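Local coordinates for protein N-glycosylase/DNA lyase (Methanocaldococcus jannaschii, PDB 3FHF) that is an N-glycosylase/DNA lyase of the 8-oxoguanine DNA glycosylase family, within the helix-hairpin-helix clan, at residues Ile157-Tyr162 / Asp168-Thr173. Sequence-based numbering, arbitrary orientation.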
# COMPACT_ATOMS: atom_id res chain seq x y z
N ILE A 157 -2.03 9.11 7.54
CA ILE A 157 -2.01 10.25 6.64
C ILE A 157 -3.33 11.01 6.78
O ILE A 157 -3.35 12.23 6.67
CB ILE A 157 -1.81 9.82 5.16
CG1 ILE A 157 -1.66 11.05 4.27
CG2 ILE A 157 -2.98 9.00 4.69
CD1 ILE A 157 -0.51 11.96 4.66
N LEU A 158 -4.42 10.29 7.04
CA LEU A 158 -5.72 10.95 7.20
C LEU A 158 -5.67 11.89 8.40
O LEU A 158 -6.21 13.00 8.35
CB LEU A 158 -6.85 9.93 7.36
CG LEU A 158 -7.21 9.16 6.09
CD1 LEU A 158 -8.30 8.13 6.39
CD2 LEU A 158 -7.68 10.14 5.02
N ARG A 159 -5.03 11.46 9.48
CA ARG A 159 -4.93 12.32 10.65
C ARG A 159 -4.06 13.53 10.35
O ARG A 159 -4.38 14.65 10.78
CB ARG A 159 -4.35 11.56 11.84
CG ARG A 159 -4.06 12.46 13.04
CD ARG A 159 -3.77 11.66 14.29
NE ARG A 159 -4.96 10.97 14.78
CZ ARG A 159 -5.99 11.57 15.38
NH1 ARG A 159 -5.99 12.89 15.56
NH2 ARG A 159 -7.03 10.85 15.79
N GLU A 160 -2.96 13.33 9.63
CA GLU A 160 -2.07 14.43 9.31
C GLU A 160 -2.78 15.43 8.40
O GLU A 160 -2.67 16.64 8.61
CB GLU A 160 -0.78 13.90 8.67
CG GLU A 160 -0.11 12.82 9.52
CD GLU A 160 1.21 12.32 8.98
OE1 GLU A 160 1.38 12.24 7.74
OE2 GLU A 160 2.09 11.98 9.80
N LEU A 161 -3.52 14.92 7.42
CA LEU A 161 -4.26 15.77 6.50
C LEU A 161 -5.32 16.59 7.24
O LEU A 161 -5.49 17.79 6.99
CB LEU A 161 -4.94 14.92 5.41
CG LEU A 161 -4.02 14.34 4.31
CD1 LEU A 161 -4.78 13.31 3.50
CD2 LEU A 161 -3.52 15.46 3.42
N TYR A 162 -6.03 15.94 8.16
CA TYR A 162 -7.06 16.61 8.94
C TYR A 162 -6.48 17.67 9.86
O TYR A 162 -6.97 18.80 9.91
CB TYR A 162 -7.82 15.57 9.78
CG TYR A 162 -8.59 16.16 10.95
CD1 TYR A 162 -9.70 16.98 10.74
CD2 TYR A 162 -8.21 15.88 12.26
CE1 TYR A 162 -10.41 17.51 11.82
CE2 TYR A 162 -8.92 16.40 13.35
CZ TYR A 162 -10.01 17.21 13.12
OH TYR A 162 -10.72 17.72 14.19
N ASP A 168 -11.60 18.50 5.98
CA ASP A 168 -12.40 18.95 7.12
C ASP A 168 -12.56 18.00 8.30
O ASP A 168 -12.65 18.45 9.45
CB ASP A 168 -13.80 19.36 6.65
CG ASP A 168 -13.88 20.83 6.29
OD1 ASP A 168 -13.26 21.65 7.02
OD2 ASP A 168 -14.56 21.17 5.31
N GLU A 169 -12.61 16.71 8.04
CA GLU A 169 -12.79 15.75 9.12
C GLU A 169 -12.19 14.40 8.77
O GLU A 169 -12.04 14.07 7.59
CB GLU A 169 -14.28 15.54 9.40
CG GLU A 169 -15.07 16.81 9.69
CD GLU A 169 -14.77 17.41 11.06
OE1 GLU A 169 -15.23 18.54 11.32
OE2 GLU A 169 -14.08 16.75 11.86
N ILE A 170 -11.81 13.63 9.78
CA ILE A 170 -11.26 12.31 9.56
C ILE A 170 -12.44 11.47 9.08
O ILE A 170 -13.37 11.21 9.84
CB ILE A 170 -10.67 11.72 10.86
CG1 ILE A 170 -9.50 12.58 11.33
CG2 ILE A 170 -10.22 10.28 10.63
CD1 ILE A 170 -8.90 12.15 12.66
N PRO A 171 -12.41 11.03 7.82
CA PRO A 171 -13.47 10.22 7.21
C PRO A 171 -13.96 8.93 7.87
O PRO A 171 -15.17 8.70 7.91
CB PRO A 171 -12.94 9.97 5.79
CG PRO A 171 -11.46 10.01 5.97
CD PRO A 171 -11.28 11.18 6.89
N LYS A 172 -13.05 8.11 8.39
CA LYS A 172 -13.42 6.84 9.01
C LYS A 172 -13.68 5.81 7.91
O LYS A 172 -12.95 4.82 7.80
CB LYS A 172 -14.68 6.98 9.87
CG LYS A 172 -14.44 7.61 11.23
CD LYS A 172 -13.59 6.70 12.10
CE LYS A 172 -13.41 7.29 13.48
NZ LYS A 172 -12.59 6.39 14.34
N THR A 173 -14.71 6.04 7.11
CA THR A 173 -15.04 5.15 6.01
C THR A 173 -14.81 5.91 4.71
O THR A 173 -15.33 7.01 4.52
CB THR A 173 -16.51 4.68 6.05
OG1 THR A 173 -17.38 5.80 5.83
CG2 THR A 173 -16.81 4.06 7.41
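The carbonyl oxygen of Asp168 lies at the edge of the Tyr162 ring, in its plane, with Asp168 O 3.4 Å from Tyr162 CE1. Glu169 follows the same ring: its CA comes within 3.7 Å of Tyr162 CD1, and a bend at chi2 (-73°) brings the carboxylate back alongside the tyrosine. The two side chains point the same way, the ring and carboxylate planes 34° apart, and Glu169 OE2 stays 3.7 Å from Tyr162 CE1. In this mainly helical protein of the helix-hairpin-helix clan, the loop thus runs back along helix 155-163 before helix 176-192 begins, without a hydrogen bond between the two segments. Ile170 adds an aliphatic chain against Tyr162 and Arg159. In the conformer described here, one of two modelled for Ile170, this chain crosses the tyrosine side chain at about a right angle, and Ile170 CG1 lies 3.7 Å from Tyr162 CD2. Ile170 CD1 of that conformer sits over one face of the Arg159 guanidinium, displaced toward its rim and 3.9 Å from Arg159 NH2. Arg159 also forms a salt bridge with Glu163 one turn further along. Pro171 then meets the buried Leu158, which also touches Ile182 of helix 176-192; Pro171 CG touches both leucine methyls, the closer being Leu158 CD1 at 3.7 Å.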